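Local structure of FMN reductase (NADPH) (Bacillus subtilis, 3N2S) at residues 142-156 / 235-247. The protein catalyses the NADPH-dependent reduction of flavin mononucleotide as a homodimeric flavoprotein, and also reduces nitroaromatic compounds, quinones and azo dyes. Sequence-based numbering, arbitrary orientation.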
loop_
_atom_site.group_PDB
_atom_site.type_symbol
_atom_site.label_atom_id
_atom_site.label_comp_id
_atom_site.label_asym_id
_atom_site.label_seq_id
_atom_site.Cartn_x
_atom_site.Cartn_y
_atom_site.Cartn_z
ATOM N N LEU A 142 6.270 -10.302 15.459
ATOM C CA LEU A 142 4.873 -10.527 15.085
ATOM C C LEU A 142 4.135 -11.595 15.901
ATOM O O LEU A 142 2.947 -11.425 16.122
ATOM C CB LEU A 142 4.697 -10.770 13.588
ATOM C CG LEU A 142 4.639 -9.568 12.655
ATOM C CD1 LEU A 142 4.248 -10.027 11.266
ATOM C CD2 LEU A 142 3.646 -8.455 13.168
ATOM N N ASP A 143 4.831 -12.658 16.387
ATOM C CA ASP A 143 4.208 -13.712 17.201
ATOM C C ASP A 143 3.673 -13.100 18.487
ATOM O O ASP A 143 2.549 -13.384 18.872
ATOM C CB ASP A 143 5.187 -14.864 17.495
ATOM C CG ASP A 143 4.502 -16.200 17.809
ATOM O OD1 ASP A 143 3.771 -16.273 18.825
ATOM O OD2 ASP A 143 4.733 -17.180 17.064
ATOM N N LYS A 144 4.434 -12.180 19.103
ATOM C CA LYS A 144 3.986 -11.504 20.318
ATOM C C LYS A 144 2.920 -10.456 20.017
ATOM O O LYS A 144 1.999 -10.296 20.811
ATOM C CB LYS A 144 5.173 -10.928 21.107
ATOM C CG LYS A 144 6.070 -12.036 21.658
ATOM C CD LYS A 144 7.191 -11.523 22.549
ATOM C CE LYS A 144 8.190 -12.605 22.915
ATOM N NZ LYS A 144 7.559 -13.758 23.614
ATOM N N VAL A 145 3.016 -9.761 18.869
ATOM C CA VAL A 145 2.019 -8.767 18.430
ATOM C C VAL A 145 0.651 -9.459 18.208
ATOM O O VAL A 145 -0.370 -8.965 18.706
ATOM C CB VAL A 145 2.509 -7.966 17.189
ATOM C CG1 VAL A 145 1.392 -7.120 16.595
ATOM C CG2 VAL A 145 3.712 -7.083 17.552
ATOM N N THR A 146 0.655 -10.666 17.562
ATOM C CA THR A 146 -0.588 -11.408 17.342
ATOM C C THR A 146 -1.212 -11.841 18.674
ATOM O O THR A 146 -2.439 -11.905 18.766
ATOM C CB THR A 146 -0.401 -12.589 16.366
ATOM O OG1 THR A 146 0.528 -13.526 16.904
ATOM C CG2 THR A 146 0.043 -12.142 14.971
ATOM N N GLU A 147 -0.378 -12.097 19.717
ATOM C CA GLU A 147 -0.883 -12.443 21.046
ATOM C C GLU A 147 -1.503 -11.209 21.714
ATOM O O GLU A 147 -2.548 -11.335 22.347
ATOM C CB GLU A 147 0.230 -13.003 21.951
ATOM C CG GLU A 147 0.809 -14.329 21.518
ATOM C CD GLU A 147 1.679 -14.912 22.610
ATOM O OE1 GLU A 147 2.919 -14.913 22.450
ATOM O OE2 GLU A 147 1.122 -15.314 23.658
ATOM N N VAL A 148 -0.865 -10.012 21.575
ATOM C CA VAL A 148 -1.394 -8.763 22.153
ATOM C C VAL A 148 -2.775 -8.452 21.529
ATOM O O VAL A 148 -3.735 -8.130 22.243
ATOM C CB VAL A 148 -0.396 -7.570 21.970
ATOM C CG1 VAL A 148 -1.041 -6.226 22.308
ATOM C CG2 VAL A 148 0.874 -7.766 22.784
ATOM N N LEU A 149 -2.862 -8.559 20.202
ATOM C CA LEU A 149 -4.074 -8.224 19.446
ATOM C C LEU A 149 -5.062 -9.379 19.304
ATOM O O LEU A 149 -6.165 -9.166 18.798
ATOM C CB LEU A 149 -3.688 -7.671 18.062
ATOM C CG LEU A 149 -2.719 -6.467 18.036
ATOM C CD1 LEU A 149 -2.292 -6.158 16.615
ATOM C CD2 LEU A 149 -3.339 -5.238 18.676
ATOM N N GLN A 150 -4.658 -10.603 19.723
ATOM C CA GLN A 150 -5.471 -11.836 19.635
ATOM C C GLN A 150 -5.993 -12.035 18.201
ATOM O O GLN A 150 -7.190 -12.246 17.977
ATOM C CB GLN A 150 -6.593 -11.842 20.695
ATOM C CG GLN A 150 -6.061 -11.944 22.137
ATOM C CD GLN A 150 -5.590 -13.343 22.503
ATOM O OE1 GLN A 150 -6.381 -14.292 22.582
ATOM N NE2 GLN A 150 -4.287 -13.511 22.713
ATOM N N THR A 151 -5.084 -11.870 17.221
ATOM C CA THR A 151 -5.469 -12.017 15.818
ATOM C C THR A 151 -5.531 -13.492 15.463
ATOM O O THR A 151 -4.643 -14.248 15.842
ATOM C CB THR A 151 -4.580 -11.203 14.874
ATOM O OG1 THR A 151 -3.214 -11.551 15.088
ATOM C CG2 THR A 151 -4.807 -9.699 14.988
ATOM N N PRO A 152 -6.576 -13.919 14.732
ATOM C CA PRO A 152 -6.693 -15.345 14.387
ATOM C C PRO A 152 -5.814 -15.723 13.196
ATOM O O PRO A 152 -5.054 -14.884 12.681
ATOM C CB PRO A 152 -8.186 -15.486 14.079
ATOM C CG PRO A 152 -8.558 -14.124 13.470
ATOM C CD PRO A 152 -7.702 -13.120 14.200
ATOM N N ASP A 153 -5.951 -16.968 12.702
ATOM C CA ASP A 153 -5.195 -17.387 11.524
ATOM C C ASP A 153 -5.714 -16.600 10.325
ATOM O O ASP A 153 -6.838 -16.103 10.378
ATOM C CB ASP A 153 -5.318 -18.893 11.274
ATOM C CG ASP A 153 -3.971 -19.506 10.993
ATOM O OD1 ASP A 153 -3.649 -19.712 9.805
ATOM O OD2 ASP A 153 -3.196 -19.710 11.964
ATOM N N HIS A 154 -4.872 -16.421 9.287
ATOM C CA HIS A 154 -5.218 -15.634 8.079
ATOM C C HIS A 154 -5.312 -14.129 8.340
ATOM O O HIS A 154 -5.892 -13.390 7.539
ATOM C CB HIS A 154 -6.461 -16.177 7.342
ATOM C CG HIS A 154 -6.310 -17.612 6.964
ATOM N ND1 HIS A 154 -5.397 -18.008 6.007
ATOM C CD2 HIS A 154 -6.918 -18.701 7.477
ATOM C CE1 HIS A 154 -5.495 -19.327 5.950
ATOM N NE2 HIS A 154 -6.392 -19.788 6.820
ATOM N N VAL A 155 -4.738 -13.688 9.467
ATOM C CA VAL A 155 -4.665 -12.268 9.833
ATOM C C VAL A 155 -3.188 -11.974 10.128
ATOM O O VAL A 155 -2.571 -12.664 10.945
ATOM C CB VAL A 155 -5.623 -11.831 10.981
ATOM C CG1 VAL A 155 -5.409 -10.362 11.350
ATOM C CG2 VAL A 155 -7.079 -12.053 10.601
ATOM N N LEU A 156 -2.609 -10.999 9.404
ATOM C CA LEU A 156 -1.211 -10.653 9.594
ATOM C C LEU A 156 -1.045 -9.161 9.909
ATOM O O LEU A 156 -1.211 -8.335 9.003
ATOM C CB LEU A 156 -0.379 -11.031 8.334
ATOM C CG LEU A 156 1.160 -10.926 8.470
ATOM C CD1 LEU A 156 1.722 -12.062 9.376
ATOM C CD2 LEU A 156 1.830 -11.022 7.113
ATOM N N THR A 235 14.469 -12.142 9.268
ATOM C CA THR A 235 14.488 -13.389 8.465
ATOM C C THR A 235 13.392 -14.392 8.886
ATOM O O THR A 235 12.864 -15.097 8.024
ATOM C CB THR A 235 15.891 -14.037 8.511
ATOM O OG1 THR A 235 16.149 -14.502 9.835
ATOM C CG2 THR A 235 16.978 -13.087 8.085
ATOM N N TYR A 236 13.024 -14.416 10.187
ATOM C CA TYR A 236 11.983 -15.283 10.763
ATOM C C TYR A 236 10.632 -15.138 10.032
ATOM O O TYR A 236 9.819 -16.063 10.066
ATOM C CB TYR A 236 11.825 -15.033 12.281
ATOM C CG TYR A 236 10.874 -13.899 12.632
ATOM C CD1 TYR A 236 9.544 -14.151 12.940
ATOM C CD2 TYR A 236 11.303 -12.570 12.628
ATOM C CE1 TYR A 236 8.656 -13.115 13.224
ATOM C CE2 TYR A 236 10.421 -11.522 12.915
ATOM C CZ TYR A 236 9.102 -11.804 13.222
ATOM O OH TYR A 236 8.226 -10.802 13.522
ATOM N N LEU A 237 10.381 -13.956 9.409
ATOM C CA LEU A 237 9.141 -13.696 8.667
ATOM C C LEU A 237 8.950 -14.630 7.473
ATOM O O LEU A 237 7.815 -14.891 7.100
ATOM C CB LEU A 237 9.008 -12.222 8.257
ATOM C CG LEU A 237 8.793 -11.222 9.427
ATOM C CD1 LEU A 237 8.901 -9.791 8.946
ATOM C CD2 LEU A 237 7.423 -11.435 10.080
ATOM N N ASN A 238 10.041 -15.149 6.881
ATOM C CA ASN A 238 9.976 -16.109 5.760
ATOM C C ASN A 238 9.058 -17.271 6.136
ATOM O O ASN A 238 8.139 -17.605 5.380
ATOM C CB ASN A 238 11.387 -16.645 5.423
ATOM C CG ASN A 238 12.345 -15.631 4.864
ATOM O OD1 ASN A 238 12.018 -14.454 4.651
ATOM N ND2 ASN A 238 13.572 -16.068 4.635
ATOM N N ASP A 239 9.264 -17.828 7.356
ATOM C CA ASP A 239 8.465 -18.927 7.873
ATOM C C ASP A 239 7.262 -18.453 8.642
ATOM O O ASP A 239 6.229 -19.110 8.553
ATOM C CB ASP A 239 9.308 -19.864 8.760
ATOM C CG ASP A 239 10.461 -20.512 8.005
ATOM O OD1 ASP A 239 10.251 -20.944 6.839
ATOM O OD2 ASP A 239 11.568 -20.575 8.563
ATOM N N TYR A 240 7.383 -17.357 9.431
ATOM C CA TYR A 240 6.261 -16.877 10.246
ATOM C C TYR A 240 5.031 -16.481 9.429
ATOM O O TYR A 240 3.913 -16.804 9.845
ATOM C CB TYR A 240 6.664 -15.778 11.247
ATOM C CG TYR A 240 5.533 -15.423 12.182
ATOM C CD1 TYR A 240 5.262 -16.202 13.302
ATOM C CD2 TYR A 240 4.670 -14.370 11.893
ATOM C CE1 TYR A 240 4.176 -15.926 14.122
ATOM C CE2 TYR A 240 3.572 -14.093 12.700
ATOM C CZ TYR A 240 3.339 -14.865 13.819
ATOM O OH TYR A 240 2.251 -14.590 14.604
ATOM N N VAL A 241 5.219 -15.795 8.274
ATOM C CA VAL A 241 4.042 -15.439 7.457
ATOM C C VAL A 241 3.272 -16.700 6.987
ATOM O O VAL A 241 2.048 -16.703 7.003
ATOM C CB VAL A 241 4.290 -14.392 6.331
ATOM C CG1 VAL A 241 4.993 -13.148 6.871
ATOM C CG2 VAL A 241 5.046 -14.980 5.156
ATOM N N LYS A 242 4.009 -17.767 6.619
ATOM C CA LYS A 242 3.469 -19.076 6.202
ATOM C C LYS A 242 2.683 -19.732 7.333
ATOM O O LYS A 242 1.620 -20.295 7.078
ATOM C CB LYS A 242 4.603 -20.002 5.721
ATOM C CG LYS A 242 5.256 -19.551 4.421
ATOM C CD LYS A 242 6.460 -20.405 4.077
ATOM C CE LYS A 242 7.275 -19.830 2.938
ATOM N NZ LYS A 242 6.593 -19.945 1.614
ATOM N N GLU A 243 3.183 -19.613 8.591
ATOM C CA GLU A 243 2.551 -20.116 9.812
ATOM C C GLU A 243 1.177 -19.458 10.002
ATOM O O GLU A 243 0.260 -20.092 10.522
ATOM C CB GLU A 243 3.467 -19.835 11.029
ATOM C CG GLU A 243 3.030 -20.438 12.357
ATOM C CD GLU A 243 3.948 -20.123 13.529
ATOM O OE1 GLU A 243 5.179 -20.019 13.318
ATOM O OE2 GLU A 243 3.436 -19.986 14.662
ATOM N N LYS A 244 1.029 -18.190 9.564
ATOM C CA LYS A 244 -0.224 -17.455 9.679
ATOM C C LYS A 244 -1.179 -17.676 8.512
ATOM O O LYS A 244 -2.280 -17.131 8.514
ATOM C CB LYS A 244 0.041 -15.955 9.940
ATOM C CG LYS A 244 0.640 -15.681 11.321
ATOM C CD LYS A 244 -0.379 -15.759 12.460
ATOM C CE LYS A 244 -0.068 -16.846 13.445
ATOM N NZ LYS A 244 -0.995 -16.804 14.605
ATOM N N GLY A 245 -0.766 -18.482 7.544
ATOM C CA GLY A 245 -1.579 -18.837 6.392
ATOM C C GLY A 245 -1.376 -17.990 5.160
ATOM O O GLY A 245 -2.278 -17.900 4.329
ATOM N N PHE A 246 -0.183 -17.386 4.987
ATOM C CA PHE A 246 0.079 -16.558 3.814
ATOM C C PHE A 246 1.304 -16.987 3.054
ATOM O O PHE A 246 2.246 -17.504 3.646
ATOM C CB PHE A 246 0.313 -15.080 4.234
ATOM C CG PHE A 246 -0.889 -14.379 4.807
ATOM C CD1 PHE A 246 -1.703 -13.592 4.001
ATOM C CD2 PHE A 246 -1.192 -14.474 6.166
ATOM C CE1 PHE A 246 -2.810 -12.917 4.539
ATOM C CE2 PHE A 246 -2.287 -13.798 6.699
ATOM C CZ PHE A 246 -3.094 -13.031 5.876
ATOM N N ASN A 247 1.336 -16.664 1.758
ATOM C CA ASN A 247 2.514 -16.789 0.887
ATOM C C ASN A 247 3.142 -18.200 0.825
ATOM O O ASN A 247 4.362 -18.348 0.679
ATOM C CB ASN A 247 3.539 -15.755 1.382
ATOM C CG ASN A 247 4.602 -15.398 0.415
ATOM O OD1 ASN A 247 4.355 -15.237 -0.769
ATOM N ND2 ASN A 247 5.795 -15.181 0.936
#
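Leu142, in the first turn of helix 142-149, gives its backbone N-H to the phenol of Tyr236: N to OH is 2.8 Å and the bond is almost straight at 172°. An N-H this early in a helix has no carbonyl one turn back, and the tyrosine supplies one acceptor; the same OH gives its proton to Arg139 O, so it serves as both acceptor and donor. Leu142 CD1 also meets Leu237 CD2.

Tyr240 lies between the two helices. With CG anti to the backbone N (chi1 -173°), its ring reaches helix 142-149, where Leu142 CB packs 3.6 Å from Tyr240 CE2. Asp143 OD2 comes to the ring edge, 3.2 Å from Tyr240 CE1, where weakly positive C-H groups probably suit a carboxylate, although the like-charged Glu243 OE2 lies close by. The Tyr240 hydroxyl ends 3.1 Å from Thr146 OG1, which bonds back to Asp143 O.

At the other end, helix 237-243 finishes in a Schellman motif, where positive phi suits Gly245. Lys244 O accepts the N-H of His154, a residue of the type II turn Pro152 to Val155, at 2.8 Å from N to O. The bent Lys244 side chain lies along Val155 and Leu156, its NZ 4.5 Å from Asp153 OD2, beyond a salt bridge. Asp153 OD1 lies over the imidazole face of His154, whose NE2 has a weak hydrogen bond to Ser98. Leu156 CB lies 3.7 Å from Phe246 CE2, and Leu156 CD2 touches Val241 CG1.

The two short helices run at 32°, 11.6 Å apart at their axes. Through Leu237, Tyr240 and Val241, helix 237-243 packs on helix 142-149 and the start of strand 155-164, parts of the nitroreductase fold outside the FMN pocket, while Leu156 and Phe246 both continue onto Phe107 of helix 104-127.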